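Local atomic coordinates of ABC transporter, periplasmic substrate-binding protein (Thermotoga maritima, PDB entry 2HPG), a protein that probably captures a solute in the periplasm and delivers it to the membrane components of a tripartite ATP-independent periplasmic (TRAP) transporter. Residues Y80-G85 with L305-A310; Y9-G14 with A235-S240; L216-E221 with G280-P285. All blocks are in the same frame, centred on the assembly; numbering follows the deposited sequence.

Contact 1. Residues Y80-G85 with L305-A310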
loop_
_atom_site.group_PDB
_atom_site.type_symbol
_atom_site.label_atom_id
_atom_site.label_comp_id
_atom_site.label_asym_id
_atom_site.label_seq_id
_atom_site.Cartn_x
_atom_site.Cartn_y
_atom_site.Cartn_z
ATOM N N TYR A 80 13.862 -6.819 -4.007
ATOM C CA TYR A 80 15.032 -6.391 -4.764
ATOM C C TYR A 80 16.062 -5.718 -3.878
ATOM O O TYR A 80 17.168 -6.247 -3.732
ATOM C CB TYR A 80 14.592 -5.502 -5.930
ATOM C CG TYR A 80 13.633 -6.269 -6.793
ATOM C CD1 TYR A 80 14.094 -7.171 -7.747
ATOM C CD2 TYR A 80 12.267 -6.171 -6.589
ATOM C CE1 TYR A 80 13.223 -7.912 -8.498
ATOM C CE2 TYR A 80 11.392 -6.914 -7.324
ATOM C CZ TYR A 80 11.867 -7.781 -8.279
ATOM O OH TYR A 80 10.966 -8.496 -9.023
ATOM N N VAL A 81 15.705 -4.587 -3.274
ATOM C CA VAL A 81 16.523 -3.963 -2.232
ATOM C C VAL A 81 15.859 -4.261 -0.882
ATOM O O VAL A 81 14.898 -3.601 -0.504
ATOM C CB VAL A 81 16.674 -2.443 -2.448
ATOM C CG1 VAL A 81 17.296 -1.769 -1.205
ATOM C CG2 VAL A 81 17.508 -2.154 -3.688
ATOM N N LYS A 82 16.375 -5.267 -0.180
ATOM C CA LYS A 82 15.691 -5.870 0.969
ATOM C C LYS A 82 15.094 -4.875 1.956
ATOM O O LYS A 82 13.932 -5.013 2.349
ATOM C CB LYS A 82 16.624 -6.808 1.735
ATOM C CG LYS A 82 16.087 -7.219 3.120
ATOM C CD LYS A 82 17.033 -8.133 3.908
ATOM C CE LYS A 82 17.806 -7.349 4.959
ATOM N NZ LYS A 82 18.409 -8.250 5.982
ATOM N N ASP A 83 15.892 -3.893 2.358
ATOM C CA ASP A 83 15.547 -3.034 3.477
ATOM C C ASP A 83 14.341 -2.137 3.265
ATOM O O ASP A 83 13.675 -1.766 4.236
ATOM C CB ASP A 83 16.730 -2.141 3.855
ATOM C CG ASP A 83 17.821 -2.884 4.575
ATOM O OD1 ASP A 83 17.691 -4.098 4.839
ATOM O OD2 ASP A 83 18.831 -2.221 4.890
ATOM N N ILE A 84 14.063 -1.761 2.022
ATOM C CA ILE A 84 12.919 -0.881 1.740
ATOM C C ILE A 84 11.586 -1.558 2.127
ATOM O O ILE A 84 10.584 -0.885 2.375
ATOM C CB ILE A 84 12.899 -0.426 0.260
ATOM C CG1 ILE A 84 11.964 0.780 0.070
ATOM C CG2 ILE A 84 12.505 -1.566 -0.665
ATOM C CD1 ILE A 84 12.131 1.462 -1.270
ATOM N N GLY A 85 11.619 -2.885 2.175
ATOM C CA GLY A 85 10.522 -3.738 2.621
ATOM C C GLY A 85 10.051 -3.533 4.052
ATOM O O GLY A 85 8.953 -3.970 4.411
ATOM N N LEU A 305 12.637 -11.311 9.333
ATOM C CA LEU A 305 12.959 -10.906 7.978
ATOM C C LEU A 305 14.274 -10.152 7.877
ATOM O O LEU A 305 14.763 -9.971 6.782
ATOM C CB LEU A 305 11.824 -10.060 7.370
ATOM C CG LEU A 305 10.544 -10.839 7.040
ATOM C CD1 LEU A 305 9.452 -9.923 6.506
ATOM C CD2 LEU A 305 10.838 -11.953 6.041
ATOM N N GLY A 306 14.828 -9.703 8.999
ATOM C CA GLY A 306 16.086 -8.961 9.007
ATOM C C GLY A 306 15.942 -7.487 8.688
ATOM O O GLY A 306 16.815 -6.906 8.025
ATOM N N LEU A 307 14.868 -6.871 9.183
ATOM C CA LEU A 307 14.524 -5.480 8.858
ATOM C C LEU A 307 14.473 -4.538 10.057
ATOM O O LEU A 307 14.106 -3.372 9.914
ATOM C CB LEU A 307 13.180 -5.433 8.117
ATOM C CG LEU A 307 13.158 -6.236 6.817
ATOM C CD1 LEU A 307 11.753 -6.365 6.251
ATOM C CD2 LEU A 307 14.102 -5.599 5.814
ATOM N N GLU A 308 14.865 -5.017 11.231
ATOM C CA GLU A 308 14.852 -4.172 12.437
ATOM C C GLU A 308 15.908 -3.052 12.345
ATOM O O GLU A 308 15.627 -1.891 12.664
ATOM C CB GLU A 308 15.023 -5.050 13.687
ATOM C CG GLU A 308 14.812 -4.336 15.036
ATOM C CD GLU A 308 13.410 -3.734 15.251
ATOM O OE1 GLU A 308 12.391 -4.301 14.780
ATOM O OE2 GLU A 308 13.337 -2.685 15.936
ATOM N N ASN A 309 17.102 -3.383 11.856
ATOM C CA ASN A 309 18.112 -2.345 11.594
ATOM C C ASN A 309 17.583 -1.284 10.649
ATOM O O ASN A 309 17.782 -0.078 10.878
ATOM C CB ASN A 309 19.417 -2.950 11.037
ATOM C CG ASN A 309 20.382 -3.389 12.136
ATOM O OD1 ASN A 309 20.386 -2.826 13.234
ATOM N ND2 ASN A 309 21.213 -4.387 11.836
ATOM N N ALA A 310 16.882 -1.727 9.602
ATOM C CA ALA A 310 16.270 -0.806 8.632
ATOM C C ALA A 310 15.323 0.179 9.289
ATOM O O ALA A 310 15.352 1.358 8.981
ATOM C CB ALA A 310 15.536 -1.594 7.531
#

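Contact 2. Residues Y9-G14 with A235-S240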
loop_
_atom_site.group_PDB
_atom_site.type_symbol
_atom_site.label_atom_id
_atom_site.label_comp_id
_atom_site.label_asym_id
_atom_site.label_seq_id
_atom_site.Cartn_x
_atom_site.Cartn_y
_atom_site.Cartn_z
ATOM N N TYR A 9 5.798 11.387 -26.028
ATOM C CA TYR A 9 6.082 10.307 -25.102
ATOM C C TYR A 9 4.758 9.776 -24.595
ATOM O O TYR A 9 3.854 10.551 -24.306
ATOM C CB TYR A 9 6.894 10.815 -23.920
ATOM C CG TYR A 9 8.147 11.575 -24.285
ATOM C CD1 TYR A 9 9.344 10.914 -24.472
ATOM C CD2 TYR A 9 8.136 12.960 -24.408
ATOM C CE1 TYR A 9 10.498 11.597 -24.786
ATOM C CE2 TYR A 9 9.286 13.656 -24.716
ATOM C CZ TYR A 9 10.469 12.962 -24.911
ATOM O OH TYR A 9 11.638 13.630 -25.225
ATOM N N THR A 10 4.630 8.456 -24.518
ATOM C CA THR A 10 3.431 7.835 -23.972
ATOM C C THR A 10 3.856 6.880 -22.860
ATOM O O THR A 10 4.818 6.117 -23.025
ATOM C CB THR A 10 2.618 7.116 -25.052
ATOM O OG1 THR A 10 2.196 8.072 -26.025
ATOM C CG2 THR A 10 1.374 6.471 -24.463
ATOM N N LEU A 11 3.184 7.002 -21.709
ATOM C CA LEU A 11 3.406 6.133 -20.546
ATOM C C LEU A 11 2.118 5.351 -20.306
ATOM O O LEU A 11 1.052 5.949 -20.214
ATOM C CB LEU A 11 3.738 6.964 -19.292
ATOM C CG LEU A 11 3.957 6.165 -17.992
ATOM C CD1 LEU A 11 5.148 5.220 -18.101
ATOM C CD2 LEU A 11 4.128 7.118 -16.784
ATOM N N ARG A 12 2.222 4.027 -20.194
ATOM C CA ARG A 12 1.089 3.184 -19.803
ATOM C C ARG A 12 1.263 2.725 -18.357
ATOM O O ARG A 12 2.189 1.991 -18.039
ATOM C CB ARG A 12 0.971 2.007 -20.759
ATOM C CG ARG A 12 0.895 2.509 -22.180
ATOM C CD ARG A 12 0.465 1.477 -23.208
ATOM N NE ARG A 12 0.309 2.153 -24.496
ATOM C CZ ARG A 12 1.308 2.554 -25.275
ATOM N NH1 ARG A 12 2.586 2.335 -24.954
ATOM N NH2 ARG A 12 1.031 3.184 -26.396
ATOM N N PHE A 13 0.364 3.174 -17.490
ATOM C CA PHE A 13 0.525 2.995 -16.059
ATOM C C PHE A 13 -0.551 2.087 -15.520
ATOM O O PHE A 13 -1.719 2.434 -15.598
ATOM C CB PHE A 13 0.449 4.344 -15.364
ATOM C CG PHE A 13 1.070 4.339 -14.000
ATOM C CD1 PHE A 13 2.405 4.645 -13.839
ATOM C CD2 PHE A 13 0.322 4.015 -12.887
ATOM C CE1 PHE A 13 2.994 4.630 -12.589
ATOM C CE2 PHE A 13 0.906 3.993 -11.639
ATOM C CZ PHE A 13 2.246 4.305 -11.493
ATOM N N GLY A 14 -0.162 0.947 -14.944
ATOM C CA GLY A 14 -1.130 -0.069 -14.565
ATOM C C GLY A 14 -1.270 -0.408 -13.092
ATOM O O GLY A 14 -0.558 0.105 -12.230
ATOM N N ALA A 235 13.555 3.312 -15.098
ATOM C CA ALA A 235 14.582 4.352 -14.942
ATOM C C ALA A 235 15.104 4.803 -16.309
ATOM O O ALA A 235 15.299 6.006 -16.533
ATOM C CB ALA A 235 15.721 3.849 -14.069
ATOM N N ASP A 236 15.303 3.843 -17.220
ATOM C CA ASP A 236 15.771 4.131 -18.590
ATOM C C ASP A 236 14.821 5.048 -19.337
ATOM O O ASP A 236 15.251 6.020 -19.926
ATOM C CB ASP A 236 15.946 2.849 -19.404
ATOM C CG ASP A 236 17.151 2.037 -18.971
ATOM O OD1 ASP A 236 18.126 2.614 -18.424
ATOM O OD2 ASP A 236 17.116 0.804 -19.180
ATOM N N TRP A 237 13.530 4.736 -19.303
ATOM C CA TRP A 237 12.521 5.601 -19.897
ATOM C C TRP A 237 12.442 6.976 -19.230
ATOM O O TRP A 237 12.415 8.004 -19.902
ATOM C CB TRP A 237 11.135 4.945 -19.816
ATOM C CG TRP A 237 10.084 5.809 -20.398
ATOM C CD1 TRP A 237 9.810 5.964 -21.716
ATOM C CD2 TRP A 237 9.188 6.685 -19.692
ATOM N NE1 TRP A 237 8.793 6.877 -21.885
ATOM C CE2 TRP A 237 8.392 7.329 -20.658
ATOM C CE3 TRP A 237 8.990 6.993 -18.342
ATOM C CZ2 TRP A 237 7.401 8.253 -20.322
ATOM C CZ3 TRP A 237 8.005 7.920 -18.007
ATOM C CH2 TRP A 237 7.225 8.538 -18.996
ATOM N N PHE A 238 12.346 6.995 -17.907
ATOM C CA PHE A 238 12.241 8.263 -17.190
ATOM C C PHE A 238 13.412 9.175 -17.560
ATOM O O PHE A 238 13.214 10.343 -17.886
ATOM C CB PHE A 238 12.208 8.029 -15.677
ATOM C CG PHE A 238 11.846 9.247 -14.889
ATOM C CD1 PHE A 238 10.571 9.789 -14.985
ATOM C CD2 PHE A 238 12.776 9.858 -14.052
ATOM C CE1 PHE A 238 10.222 10.920 -14.251
ATOM C CE2 PHE A 238 12.438 10.989 -13.314
ATOM C CZ PHE A 238 11.164 11.519 -13.413
ATOM N N ASN A 239 14.619 8.611 -17.532
ATOM C CA ASN A 239 15.855 9.339 -17.858
ATOM C C ASN A 239 15.918 9.817 -19.317
ATOM O O ASN A 239 16.615 10.781 -19.627
ATOM C CB ASN A 239 17.087 8.470 -17.551
ATOM C CG ASN A 239 17.291 8.221 -16.051
ATOM O OD1 ASN A 239 16.723 8.909 -15.203
ATOM N ND2 ASN A 239 18.120 7.230 -15.728
ATOM N N SER A 240 15.177 9.155 -20.203
ATOM C CA SER A 240 15.085 9.572 -21.601
ATOM C C SER A 240 14.272 10.848 -21.781
ATOM O O SER A 240 14.310 11.465 -22.848
ATOM C CB SER A 240 14.453 8.465 -22.445
ATOM O OG SER A 240 13.033 8.572 -22.458
#

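Contact 3. Residues L216-E221 with G280-P285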
loop_
_atom_site.group_PDB
_atom_site.type_symbol
_atom_site.label_atom_id
_atom_site.label_comp_id
_atom_site.label_asym_id
_atom_site.label_seq_id
_atom_site.Cartn_x
_atom_site.Cartn_y
_atom_site.Cartn_z
ATOM N N LEU A 216 -18.768 -12.085 7.131
ATOM C CA LEU A 216 -17.955 -11.757 8.281
ATOM C C LEU A 216 -18.683 -10.665 9.086
ATOM O O LEU A 216 -19.208 -9.706 8.533
ATOM C CB LEU A 216 -16.559 -11.284 7.833
ATOM C CG LEU A 216 -15.673 -12.270 7.069
ATOM C CD1 LEU A 216 -14.585 -11.524 6.255
ATOM C CD2 LEU A 216 -15.004 -13.279 8.044
ATOM N N LYS A 217 -18.704 -10.830 10.401
ATOM C CA LYS A 217 -19.460 -9.948 11.289
ATOM C C LYS A 217 -18.624 -8.838 11.923
ATOM O O LYS A 217 -19.125 -7.722 12.105
ATOM C CB LYS A 217 -20.144 -10.763 12.393
ATOM C CG LYS A 217 -20.782 -9.897 13.481
ATOM C CD LYS A 217 -21.703 -10.692 14.367
ATOM C CE LYS A 217 -22.117 -9.867 15.606
ATOM N NZ LYS A 217 -23.170 -10.551 16.412
ATOM N N TYR A 218 -17.369 -9.134 12.274
ATOM C CA TYR A 218 -16.561 -8.204 13.069
ATOM C C TYR A 218 -15.427 -7.493 12.334
ATOM O O TYR A 218 -14.631 -8.112 11.627
ATOM C CB TYR A 218 -15.932 -8.924 14.264
ATOM C CG TYR A 218 -16.932 -9.451 15.251
ATOM C CD1 TYR A 218 -17.435 -8.635 16.252
ATOM C CD2 TYR A 218 -17.386 -10.761 15.178
ATOM C CE1 TYR A 218 -18.372 -9.096 17.154
ATOM C CE2 TYR A 218 -18.313 -11.240 16.078
ATOM C CZ TYR A 218 -18.798 -10.400 17.058
ATOM O OH TYR A 218 -19.713 -10.849 17.945
HETATM N N MSE A 219 -15.375 -6.176 12.524
HETATM C CA MSE A 219 -14.217 -5.383 12.162
HETATM C C MSE A 219 -13.522 -4.983 13.451
HETATM O O MSE A 219 -14.084 -4.223 14.237
HETATM C CB MSE A 219 -14.650 -4.140 11.394
HETATM C CG MSE A 219 -13.536 -3.551 10.573
HETATM SE SE MSE A 219 -13.563 -4.253 8.769
HETATM C CE MSE A 219 -12.289 -3.008 7.978
ATOM N N SER A 220 -12.326 -5.523 13.697
ATOM C CA SER A 220 -11.579 -5.197 14.903
ATOM C C SER A 220 -10.421 -4.278 14.541
ATOM O O SER A 220 -9.549 -4.646 13.736
ATOM C CB SER A 220 -11.044 -6.458 15.577
ATOM O OG SER A 220 -12.021 -7.479 15.662
ATOM N N GLU A 221 -10.423 -3.079 15.129
ATOM C CA GLU A 221 -9.593 -1.983 14.675
ATOM C C GLU A 221 -8.177 -1.996 15.243
ATOM O O GLU A 221 -7.748 -1.068 15.949
ATOM C CB GLU A 221 -10.278 -0.650 14.949
ATOM C CG GLU A 221 -11.515 -0.409 14.082
ATOM C CD GLU A 221 -12.004 0.998 14.195
ATOM O OE1 GLU A 221 -11.664 1.646 15.197
ATOM O OE2 GLU A 221 -12.746 1.462 13.316
ATOM N N GLY A 280 -24.711 -4.052 9.280
ATOM C CA GLY A 280 -24.889 -4.911 10.427
ATOM C C GLY A 280 -23.610 -5.442 11.035
ATOM O O GLY A 280 -23.664 -6.337 11.860
HETATM N N MSE A 281 -22.462 -4.887 10.650
HETATM C CA MSE A 281 -21.193 -5.333 11.210
HETATM C C MSE A 281 -20.995 -4.774 12.603
HETATM O O MSE A 281 -21.461 -3.678 12.914
HETATM C CB MSE A 281 -20.026 -4.909 10.330
HETATM C CG MSE A 281 -20.017 -5.578 8.978
HETATM SE SE MSE A 281 -18.259 -5.351 8.192
HETATM C CE MSE A 281 -17.260 -6.763 9.122
ATOM N N ALA A 282 -20.291 -5.536 13.437
ATOM C CA ALA A 282 -19.895 -5.094 14.761
ATOM C C ALA A 282 -18.462 -4.622 14.726
ATOM O O ALA A 282 -17.578 -5.381 14.354
ATOM C CB ALA A 282 -20.020 -6.228 15.749
ATOM N N VAL A 283 -18.236 -3.369 15.103
ATOM C CA VAL A 283 -16.888 -2.802 15.156
ATOM C C VAL A 283 -16.355 -2.933 16.557
ATOM O O VAL A 283 -17.022 -2.532 17.497
ATOM C CB VAL A 283 -16.901 -1.321 14.769
ATOM C CG1 VAL A 283 -15.521 -0.705 14.937
ATOM C CG2 VAL A 283 -17.360 -1.188 13.353
ATOM N N ILE A 284 -15.161 -3.517 16.705
ATOM C CA ILE A 284 -14.421 -3.492 17.955
ATOM C C ILE A 284 -13.464 -2.309 17.866
ATOM O O ILE A 284 -12.490 -2.371 17.128
ATOM C CB ILE A 284 -13.624 -4.780 18.172
ATOM C CG1 ILE A 284 -14.536 -6.005 18.020
ATOM C CG2 ILE A 284 -12.981 -4.763 19.539
ATOM C CD1 ILE A 284 -15.710 -6.023 18.974
ATOM N N PRO A 285 -13.767 -1.200 18.570
ATOM C CA PRO A 285 -13.007 0.029 18.370
ATOM C C PRO A 285 -11.584 -0.107 18.873
ATOM O O PRO A 285 -11.296 -0.999 19.670
ATOM C CB PRO A 285 -13.756 1.081 19.211
ATOM C CG PRO A 285 -14.913 0.411 19.806
ATOM C CD PRO A 285 -14.821 -1.049 19.588
#

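Contact 1. Residues Y80-G85 with L305-A310
The carboxylate of Asp83 lies flat against Ala310, whose CB stands almost straight above CG over one face of the group, 4.0 Å away. Obliquely beyond the rim of the same face, Leu307 CD2 comes to 4.0 Å from Asp83 OD1, the two side chains sliding past each other in opposite directions. Trp120 of helix 115-128 also touches the Asp83 side chain. The second flat group is the carbonyl of Gly306. Lys82 NZ donates to Gly306 O at 2.9 Å, arriving at 123° to the C=O bond and tilted 25° from the carbonyl plane. The lysine gets there with CG anti to its backbone N (chi1 167°), followed by a bend at chi3 that lays CE beside the same oxygen. Its aliphatic part is used as well: Lys82 CG packs on Leu307 CD2 at 3.7 Å, the chains crossing obliquely. Leu307 wedges its two methyls against the 3-10 segment 82-85, CD2 lying 3.5 Å from Lys82 O, which already accepts the N-H of Gly85, and CD1 lying 4.0 Å from Gly85 C. Val86 and Leu89 continue the apolar lining around Leu307. A CB on Gly306 would run into Lys82 NZ, at an estimated 2.8 Å, so the absence of a side chain leaves room for the ammonium group. The lysine bond lands on the junction between two helices. Helix 291-305 stops in a Schellman motif with Gly306, at positive phi, as its C-prime residue; Leu307 then takes the N-cap position of helix 308-318, and the loop after helix 74-77 packs against this helix-to-helix turn.

Contact 2. Residues Y9-G14 with A235-S240
Leu11 and Trp237 form the tight part of this contact. Leu11 CD1 sits over one face of the indole, 4.1 Å from the centroid of the six-membered ring and 17° off its normal, a CH-pi contact displaced toward the rim. Leu11 CB presses on Trp237 CH2 at 3.8 Å, and the side chains meet at about a right angle. Trp237 has CG anti to its backbone N (chi1 179°), which starts the side chain off from the helix toward the strand. The surface side, around partly exposed Tyr9 and exposed Ser240, is looser. Tyr9 CB is 4.4 Å from Trp237 CZ2, and Tyr9 OH stays 4.2 Å from Ser240 O, too far for a bond. Ser240 instead turns its hydroxyl back to the main chain of its own segment, Ser240 OG donating to Trp237 O at 2.7 Å on a lone pair. The segment axes come within 10.8 Å, at 148° between their directions, a gap bridged largely by the Trp237 side chain. Strand 9-14 runs between parallel strands 42-47 and 68-73; Leu11 also touches Val233 of strand 218-234, which leads into helix 235-240, while Pro67 packs on Trp237.

Contact 3. Residues L216-E221 with G280-P285
Lys217 O accepts the N-H of Ala282 at 2.8 Å; Met281 CA adds a C-H...O contact at 3.3 Å, and the selenomethionine methyl Met281 CE lies 3.6 Å off. This begins a parallel beta ladder between the start of strand 218-234 and strand 282-284, joined through helices 235-240 and 243-278 in a beta-alpha-beta connection; Gly280 ends the second helix in a Schellman motif. The bend of Met281 at chi3 (80°) brings CE back against the carbonyls of Leu216 and Lys217. Further along, Met219 is bonded through both its main-chain polar atoms, N donating to Ala282 O and O accepting from Ile284 N at 2.8 Å. On one face of the sheet the Tyr218 ring meets Ala282, CB lying 3.6 Å from Tyr218 CD1, and Ile284 CG1 packs on Ser220 OG, a hydroxyl bonded to Ile150 N. On the other face Val283 stands beside Met219. The Glu221 side chain passes across Val283, with Glu221 OE2 3.9 Å from Val283 CG1. That oxygen is gripped from outside the ladder by a salt bridge to Lys273 NZ and a hydrogen bond with Tyr204 OH, tying the strand to helices 243-278 and 204-209. An alanine at Glu221 would probably leave Lys273 without its charge mate and Tyr204 OH without this partner, and open a gap beside Val283 CG1. On the far flank Lys217 and Tyr218 together face Thr146 in a classic beta bulge. The ladder closes with Glu221 N donating to Ile284 O at 3.0 Å, nearly in line with the C=O bond and with 165° at the hydrogen.

Contact 3 buries the largest area and is the one built on main-chain hydrogen bonding, as befits two strands of one sheet; side chains add apolar contacts on its two faces. Contact 2 reaches the same sheet from the other side of the chain's centre, about 43 Å away between centres, but as a surface contact of a helix on a strand, apolar and aromatic in its chemistry. Strand 218-234 links them, starting in contact 3 and leading into the helix of contact 2. Contact 1, partly buried like contact 3, involves no strand: a 3-10 turn meets the junction of two helices and the first turn of the second, combining one charged-to-carbonyl bond with small apolar contacts. None of the three touches another.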